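Local coordinates for protein taurine:2-oxoglutarate aminotransferase (Bifidobacterium kashiwanohense PV20-2, PDB 6JIX) that binds pyridoxal 5'-phosphate and glutamate and probably transfers the amino group of taurine to 2-oxoglutarate, at residues L14-V19 / G28-I33; A372-K377 / E413-I418. All coordinates share one frame; numbering follows the deposited sequence.

In the fold
Contact 1 (14-19 with 28-33) and contact 2 (372-377 with 413-418) are separate pieces of one class-III aminotransferase chain: their centres lie about 28 Å apart, their nearest atoms about 16 Å, and they do not touch. Contact 1 is formed near the N-terminus at the surface, its centre about 26 Å from the centre of the chain, and against the second subunit; contact 2 is buried, its centre about 16 Å from that of the chain, within a small antiparallel sheet late in the chain. Both lie near bound ligands without these side chains touching them. The His15 side chain is about 7 Å from a bound glutamate, whereas that of Asn417 lies about 8 Å from a glutamate and about 9 Å from both pyridoxal phosphate and the Lys281 side chain.

Contact 1 (L14-V19 / G28-I33); sequences LHSEYV and GPVKPI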
ATOM      1  N   LEU A  14       0.992  25.125   5.642  1.00 38.17           N
ATOM      2  CA  LEU A  14       1.920  24.012   5.823  1.00 37.44           C
ATOM      3  C   LEU A  14       1.731  22.951   4.744  1.00 37.29           C
ATOM      4  O   LEU A  14       2.706  22.365   4.260  1.00 38.52           O
ATOM      5  CB  LEU A  14       1.759  23.411   7.221  1.00 36.91           C
ATOM      6  CG  LEU A  14       2.250  24.373   8.300  1.00 37.69           C
ATOM      7  CD1 LEU A  14       2.841  23.621   9.448  1.00 36.43           C
ATOM      8  CD2 LEU A  14       3.283  25.294   7.696  1.00 39.23           C
ATOM      9  N   HIS A  15       0.484  22.673   4.365  1.00 36.41           N
ATOM     10  CA  HIS A  15       0.249  21.717   3.288  1.00 36.82           C
ATOM     11  C   HIS A  15       0.859  22.216   1.980  1.00 37.84           C
ATOM     12  O   HIS A  15       1.542  21.466   1.273  1.00 33.87           O
ATOM     13  CB  HIS A  15      -1.253  21.449   3.121  1.00 32.79           C
ATOM     14  CG  HIS A  15      -1.582  20.606   1.922  1.00 36.57           C
ATOM     15  ND1 HIS A  15      -1.969  19.286   2.023  1.00 29.76           N
ATOM     16  CD2 HIS A  15      -1.571  20.894   0.597  1.00 32.40           C
ATOM     17  CE1 HIS A  15      -2.178  18.798   0.812  1.00 30.23           C
ATOM     18  NE2 HIS A  15      -1.947  19.753  -0.070  1.00 30.72           N
ATOM     19  N   SER A  16       0.608  23.485   1.640  1.00 40.30           N
ATOM     20  CA  SER A  16       1.105  24.038   0.384  1.00 39.63           C
ATOM     21  C   SER A  16       2.621  24.030   0.316  1.00 35.51           C
ATOM     22  O   SER A  16       3.194  23.986  -0.778  1.00 36.31           O
ATOM     23  CB  SER A  16       0.597  25.467   0.211  1.00 35.02           C
ATOM     24  OG  SER A  16      -0.591  25.470  -0.541  1.00 42.99           O
ATOM     25  N   GLU A  17       3.279  24.053   1.470  1.00 34.68           N
ATOM     26  CA  GLU A  17       4.722  24.208   1.571  1.00 34.59           C
ATOM     27  C   GLU A  17       5.456  22.888   1.771  1.00 35.71           C
ATOM     28  O   GLU A  17       6.584  22.738   1.287  1.00 34.24           O
ATOM     29  CB  GLU A  17       5.042  25.159   2.729  1.00 41.36           C
ATOM     30  CG  GLU A  17       6.385  25.880   2.681  1.00 50.33           C
ATOM     31  CD  GLU A  17       6.689  26.631   3.986  1.00 54.66           C
ATOM     32  OE1 GLU A  17       7.893  26.801   4.303  1.00 55.69           O
ATOM     33  OE2 GLU A  17       5.723  27.039   4.691  1.00 49.78           O
ATOM     34  N   TYR A  18       4.843  21.925   2.467  1.00 34.64           N
ATOM     35  CA  TYR A  18       5.537  20.734   2.935  1.00 33.39           C
ATOM     36  C   TYR A  18       4.924  19.411   2.492  1.00 27.99           C
ATOM     37  O   TYR A  18       5.575  18.377   2.657  1.00 26.96           O
ATOM     38  CB  TYR A  18       5.601  20.728   4.471  1.00 33.23           C
ATOM     39  CG  TYR A  18       6.510  21.763   5.076  1.00 34.15           C
ATOM     40  CD1 TYR A  18       7.863  21.512   5.242  1.00 32.72           C
ATOM     41  CD2 TYR A  18       6.013  22.985   5.502  1.00 39.51           C
ATOM     42  CE1 TYR A  18       8.702  22.457   5.804  1.00 39.20           C
ATOM     43  CE2 TYR A  18       6.852  23.943   6.072  1.00 46.92           C
ATOM     44  CZ  TYR A  18       8.195  23.670   6.218  1.00 44.10           C
ATOM     45  OH  TYR A  18       9.035  24.601   6.782  1.00 49.32           O
ATOM     46  N   VAL A  19       3.690  19.400   1.996  1.00 30.43           N
ATOM     47  CA  VAL A  19       2.989  18.173   1.611  1.00 30.73           C
ATOM     48  C   VAL A  19       3.175  17.947   0.120  1.00 30.93           C
ATOM     49  O   VAL A  19       3.083  18.890  -0.675  1.00 27.77           O
ATOM     50  CB  VAL A  19       1.484  18.248   1.957  1.00 28.62           C
ATOM     51  CG1 VAL A  19       0.758  16.996   1.479  1.00 27.41           C
ATOM     52  CG2 VAL A  19       1.266  18.462   3.447  1.00 30.12           C
ATOM     53  N   GLY A  28       0.159  24.688  -4.866  1.00 42.98           N
ATOM     54  CA  GLY A  28      -0.994  25.483  -5.185  1.00 49.56           C
ATOM     55  C   GLY A  28      -1.725  25.965  -3.935  1.00 48.93           C
ATOM     56  O   GLY A  28      -1.310  25.701  -2.796  1.00 45.54           O
ATOM     57  N   PRO A  29      -2.822  26.691  -4.137  1.00 49.80           N
ATOM     58  CA  PRO A  29      -3.748  26.936  -3.025  1.00 43.53           C
ATOM     59  C   PRO A  29      -4.505  25.658  -2.673  1.00 43.35           C
ATOM     60  O   PRO A  29      -4.664  24.755  -3.502  1.00 43.46           O
ATOM     61  CB  PRO A  29      -4.679  28.018  -3.581  1.00 40.94           C
ATOM     62  CG  PRO A  29      -4.683  27.771  -5.059  1.00 33.26           C
ATOM     63  CD  PRO A  29      -3.336  27.206  -5.421  1.00 35.60           C
ATOM     64  N   VAL A  30      -5.019  25.598  -1.441  1.00 39.48           N
ATOM     65  CA  VAL A  30      -5.671  24.375  -0.966  1.00 37.60           C
ATOM     66  C   VAL A  30      -6.737  24.703   0.081  1.00 39.95           C
ATOM     67  O   VAL A  30      -6.553  25.578   0.937  1.00 38.95           O
ATOM     68  CB  VAL A  30      -4.633  23.384  -0.402  1.00 30.65           C
ATOM     69  CG1 VAL A  30      -3.847  24.041   0.706  1.00 31.57           C
ATOM     70  CG2 VAL A  30      -5.318  22.123   0.070  1.00 30.54           C
ATOM     71  N   LYS A  31      -7.853  23.974   0.012  1.00 35.85           N
ATOM     72  CA  LYS A  31      -8.922  24.106   0.995  1.00 30.65           C
ATOM     73  C   LYS A  31      -8.586  23.271   2.230  1.00 34.66           C
ATOM     74  O   LYS A  31      -8.379  22.058   2.108  1.00 31.83           O
ATOM     75  CB  LYS A  31     -10.249  23.662   0.388  1.00 30.90           C
ATOM     76  CG  LYS A  31     -11.480  24.348   0.997  1.00 41.30           C
ATOM     77  CD  LYS A  31     -12.762  24.126   0.186  1.00 36.97           C
ATOM     78  CE  LYS A  31     -12.541  24.298  -1.316  1.00 46.68           C
ATOM     79  NZ  LYS A  31     -12.501  25.723  -1.758  1.00 49.61           N
ATOM     80  N   PRO A  32      -8.507  23.877   3.433  1.00 37.67           N
ATOM     81  CA  PRO A  32      -8.256  23.086   4.649  1.00 35.37           C
ATOM     82  C   PRO A  32      -9.543  22.566   5.281  1.00 35.52           C
ATOM     83  O   PRO A  32     -10.494  23.332   5.469  1.00 32.66           O
ATOM     84  CB  PRO A  32      -7.533  24.084   5.557  1.00 33.22           C
ATOM     85  CG  PRO A  32      -8.156  25.394   5.195  1.00 34.18           C
ATOM     86  CD  PRO A  32      -8.563  25.319   3.732  1.00 36.07           C
ATOM     87  N   ILE A  33      -9.603  21.263   5.562  1.00 33.63           N
ATOM     88  CA  ILE A  33     -10.793  20.615   6.098  1.00 27.52           C
ATOM     89  C   ILE A  33     -10.560  20.310   7.570  1.00 30.57           C
ATOM     90  O   ILE A  33      -9.544  19.702   7.940  1.00 30.44           O
ATOM     91  CB  ILE A  33     -11.151  19.348   5.309  1.00 24.30           C
ATOM     92  CG1 ILE A  33     -11.554  19.734   3.889  1.00 27.91           C
ATOM     93  CG2 ILE A  33     -12.295  18.612   5.965  1.00 20.70           C
ATOM     94  CD1 ILE A  33     -12.800  20.575   3.805  1.00 23.19           C
TER
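The imidazole of His15 has an aliphatic group over each face. From the loop 28-33, Val30 CG2 lies over one face, displaced toward the rim; it is 4.2 Å from the ring centroid and 23° off the normal, which meets the geometry of a CH-pi contact. Over the opposite face sits Val19 CB, also displaced toward the rim, 3.6 Å above the plane and supplied by the residue at which the helix 8-18 gives out. The second methyl of Val30 approaches a ring carbon, with CG1 3.9 Å from His15 CD2. The first torsions are consistent with this: His15 CG is anti to the backbone N (chi1 173°), and Val30 chi1 of 57° puts CG1 between its own backbone N and carbonyl carbon, leaving CG2 anti to that N.

One helix residue further on, Ser16 supplies the polar part of the contact, its hydroxyl donating to the carbonyl O of Gly28. The modelled separation of Ser16 OG and Gly28 O, 2.4 Å, is too short to be taken literally at 2.65 Å resolution, so the length is doubtful. The same hydroxyl oxygen lies 3.8 Å from Val30 CG1, so the polar and apolar parts adjoin.

The imidazole also has a polar partner, since His15 NE2 is hydrogen-bonded to Gln21 OE1, and Gln21 belongs to a pocket occupied by glutamate. On the second subunit, Arg109 bonds to Ser16 O and Val19 O, tying the C-terminal turn of the helix across the dimer interface.

Between the two segments the link is one side-chain-to-backbone bond and the packing of the Val30 methyls on the imidazole; Pro32 also packs on Val11 and Ala12 of the same helix. A ring held between two valines and bonded at NE2 probably has little scope to rotate, and the Gln21 link probably connects this packing to the glutamate pocket.

Contact 2 (A372-K377 / E413-I418); sequences ALTIVK and ETNINI
Ile375 and Thr414 are tied by a pair of bonds at one end of this contact. Ile375 N donates to Thr414 O over 3.0 Å, the donor lying nearly along the C=O axis, and the Thr414 hydroxyl returns a bond to the carbonyl of the same residue, OG1 to Ile375 O being 2.8 Å. With OG1 roughly anti to the backbone N (chi1 -154°), the hydroxyl is carried to Ile375 O and the methyl CG2 is left to pack 3.6 Å from Thr374 CG2. Further along, Leu373 and Ile416 form the hydrogen-bonded pair of an antiparallel register: Leu373 N reaches Ile416 O at 2.9 Å and Ile416 N reaches Leu373 O at 3.1 Å. The strand axes are 4.6 Å apart at closest approach and make an angle of 165°, as expected of adjacent antiparallel strands.

On the face bearing Leu373 and Ile416 the contacts are aliphatic. Ile375 CG1 meets Ile416 CG1 at 3.8 Å, with the two CD1 ends also close, and Leu373 CG lies 4.1 Å from Ile418 CD1.

Outside the pair, Thr414 OG1 is also bonded to Ala386 N, and Thr374 OG1 is held by Arg365 NH1. An alanine in place of Thr414 would probably leave Ile375 O and Ala386 N without this shared hydroxyl and open a gap beside the Thr374 methyl.

This is the edge pairing of a three-stranded antiparallel sheet late in the class-III aminotransferase chain, with 370-376 between 361-367 and 415-418. The helix 395-404 packs on Ile375 and Ile416, the helix 336-357 on Leu373 and Ile418, so the aliphatic face of the sheet is roofed by two helices.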
ATOM      1  N   ALA A 372     -22.979   8.638 -13.261  1.00 18.97           N
ATOM      2  CA  ALA A 372     -22.180   9.644 -13.951  1.00 22.50           C
ATOM      3  C   ALA A 372     -22.965  10.240 -15.115  1.00 27.54           C
ATOM      4  O   ALA A 372     -23.834   9.590 -15.706  1.00 29.44           O
ATOM      5  CB  ALA A 372     -20.857   9.056 -14.461  1.00 20.65           C
ATOM      6  N   LEU A 373     -22.624  11.479 -15.453  1.00 25.08           N
ATOM      7  CA  LEU A 373     -23.153  12.164 -16.620  1.00 24.78           C
ATOM      8  C   LEU A 373     -22.037  12.384 -17.637  1.00 32.03           C
ATOM      9  O   LEU A 373     -20.930  12.814 -17.274  1.00 27.26           O
ATOM     10  CB  LEU A 373     -23.766  13.502 -16.226  1.00 25.44           C
ATOM     11  CG  LEU A 373     -24.922  13.446 -15.222  1.00 29.77           C
ATOM     12  CD1 LEU A 373     -25.443  14.857 -14.943  1.00 27.85           C
ATOM     13  CD2 LEU A 373     -26.044  12.512 -15.685  1.00 23.41           C
ATOM     14  N   THR A 374     -22.323  12.082 -18.908  1.00 30.25           N
ATOM     15  CA  THR A 374     -21.423  12.455 -19.993  1.00 29.04           C
ATOM     16  C   THR A 374     -21.767  13.866 -20.461  1.00 30.06           C
ATOM     17  O   THR A 374     -22.875  14.115 -20.952  1.00 34.09           O
ATOM     18  CB  THR A 374     -21.492  11.469 -21.152  1.00 26.93           C
ATOM     19  OG1 THR A 374     -21.139  10.157 -20.690  1.00 25.20           O
ATOM     20  CG2 THR A 374     -20.507  11.899 -22.209  1.00 27.11           C
ATOM     21  N   ILE A 375     -20.820  14.783 -20.295  1.00 30.80           N
ATOM     22  CA  ILE A 375     -20.990  16.183 -20.665  1.00 32.70           C
ATOM     23  C   ILE A 375     -20.493  16.375 -22.095  1.00 39.35           C
ATOM     24  O   ILE A 375     -19.394  15.930 -22.454  1.00 35.62           O
ATOM     25  CB  ILE A 375     -20.232  17.094 -19.684  1.00 31.90           C
ATOM     26  CG1 ILE A 375     -20.626  16.748 -18.249  1.00 30.22           C
ATOM     27  CG2 ILE A 375     -20.513  18.546 -19.973  1.00 35.45           C
ATOM     28  CD1 ILE A 375     -22.122  16.702 -18.016  1.00 24.83           C
ATOM     29  N   VAL A 376     -21.294  17.048 -22.913  1.00 40.25           N
ATOM     30  CA  VAL A 376     -20.991  17.216 -24.327  1.00 38.44           C
ATOM     31  C   VAL A 376     -21.008  18.698 -24.680  1.00 42.02           C
ATOM     32  O   VAL A 376     -21.753  19.486 -24.091  1.00 40.27           O
ATOM     33  CB  VAL A 376     -21.986  16.445 -25.217  1.00 38.27           C
ATOM     34  CG1 VAL A 376     -21.843  14.933 -25.014  1.00 35.01           C
ATOM     35  CG2 VAL A 376     -23.400  16.913 -24.926  1.00 37.09           C
ATOM     36  N   LYS A 377     -20.159  19.077 -25.645  1.00 40.77           N
ATOM     37  CA  LYS A 377     -20.222  20.411 -26.231  1.00 39.74           C
ATOM     38  C   LYS A 377     -21.348  20.531 -27.250  1.00 42.58           C
ATOM     39  O   LYS A 377     -21.695  21.649 -27.644  1.00 49.22           O
ATOM     40  CB  LYS A 377     -18.886  20.756 -26.913  1.00 41.54           C
ATOM     41  CG  LYS A 377     -18.075  21.866 -26.236  1.00 47.22           C
ATOM     42  CD  LYS A 377     -17.167  22.586 -27.233  1.00 44.66           C
ATOM     43  CE  LYS A 377     -16.527  23.838 -26.629  1.00 59.11           C
ATOM     44  NZ  LYS A 377     -17.356  25.074 -26.767  1.00 57.72           N
ATOM     45  N   GLU A 413     -11.994  12.666 -17.401  1.00 24.65           N
ATOM     46  CA  GLU A 413     -12.311  12.784 -18.827  1.00 29.53           C
ATOM     47  C   GLU A 413     -13.477  13.755 -18.994  1.00 32.28           C
ATOM     48  O   GLU A 413     -13.334  14.938 -18.631  1.00 30.98           O
ATOM     49  CB  GLU A 413     -12.551  11.378 -19.387  1.00 28.27           C
ATOM     50  CG  GLU A 413     -11.302  10.523 -19.534  1.00 29.78           C
ATOM     51  CD  GLU A 413     -10.030  11.344 -19.705  1.00 34.33           C
ATOM     52  OE1 GLU A 413      -9.998  12.271 -20.558  1.00 35.58           O
ATOM     53  OE2 GLU A 413      -9.055  11.052 -18.980  1.00 31.95           O
ATOM     54  N   THR A 414     -14.611  13.332 -19.551  1.00 25.47           N
ATOM     55  CA  THR A 414     -15.723  14.199 -19.912  1.00 30.22           C
ATOM     56  C   THR A 414     -16.921  13.970 -18.996  1.00 33.08           C
ATOM     57  O   THR A 414     -18.057  14.278 -19.376  1.00 30.07           O
ATOM     58  CB  THR A 414     -16.113  13.985 -21.392  1.00 34.00           C
ATOM     59  OG1 THR A 414     -16.737  15.154 -21.934  1.00 33.18           O
ATOM     60  CG2 THR A 414     -17.082  12.821 -21.579  1.00 28.96           C
ATOM     61  N   ASN A 415     -16.686  13.437 -17.788  1.00 35.80           N
ATOM     62  CA  ASN A 415     -17.759  12.991 -16.909  1.00 29.18           C
ATOM     63  C   ASN A 415     -17.795  13.753 -15.600  1.00 25.53           C
ATOM     64  O   ASN A 415     -16.778  14.245 -15.104  1.00 29.22           O
ATOM     65  CB  ASN A 415     -17.645  11.509 -16.594  1.00 20.98           C
ATOM     66  CG  ASN A 415     -17.476  10.694 -17.832  1.00 26.61           C
ATOM     67  OD1 ASN A 415     -16.352  10.311 -18.198  1.00 26.92           O
ATOM     68  ND2 ASN A 415     -18.581  10.465 -18.534  1.00 28.25           N
ATOM     69  N   ILE A 416     -19.004  13.828 -15.056  1.00 29.08           N
ATOM     70  CA  ILE A 416     -19.248  14.193 -13.673  1.00 29.44           C
ATOM     71  C   ILE A 416     -19.752  12.946 -12.968  1.00 29.70           C
ATOM     72  O   ILE A 416     -20.704  12.304 -13.429  1.00 29.89           O
ATOM     73  CB  ILE A 416     -20.254  15.350 -13.547  1.00 27.04           C
ATOM     74  CG1 ILE A 416     -19.861  16.495 -14.486  1.00 29.65           C
ATOM     75  CG2 ILE A 416     -20.258  15.848 -12.132  1.00 28.32           C
ATOM     76  CD1 ILE A 416     -20.771  17.688 -14.439  1.00 22.39           C
ATOM     77  N   ASN A 417     -19.094  12.586 -11.875  1.00 30.68           N
ATOM     78  CA  ASN A 417     -19.581  11.492 -11.054  1.00 32.71           C
ATOM     79  C   ASN A 417     -20.622  12.001 -10.076  1.00 32.46           C
ATOM     80  O   ASN A 417     -20.557  13.139  -9.602  1.00 34.50           O
ATOM     81  CB  ASN A 417     -18.444  10.836 -10.269  1.00 30.96           C
ATOM     82  CG  ASN A 417     -17.375  10.261 -11.170  1.00 33.80           C
ATOM     83  OD1 ASN A 417     -17.683   9.699 -12.222  1.00 28.10           O
ATOM     84  ND2 ASN A 417     -16.109  10.390 -10.762  1.00 33.54           N
ATOM     85  N   ILE A 418     -21.584  11.139  -9.769  1.00 26.13           N
ATOM     86  CA  ILE A 418     -22.462  11.340  -8.633  1.00 26.03           C
ATOM     87  C   ILE A 418     -22.479  10.009  -7.891  1.00 28.65           C
ATOM     88  O   ILE A 418     -23.114   9.047  -8.332  1.00 27.82           O
ATOM     89  CB  ILE A 418     -23.863  11.802  -9.029  1.00 27.83           C
ATOM     90  CG1 ILE A 418     -23.772  13.126  -9.796  1.00 28.66           C
ATOM     91  CG2 ILE A 418     -24.704  12.001  -7.782  1.00 29.76           C
ATOM     92  CD1 ILE A 418     -23.788  12.973 -11.339  1.00 26.73           C
TER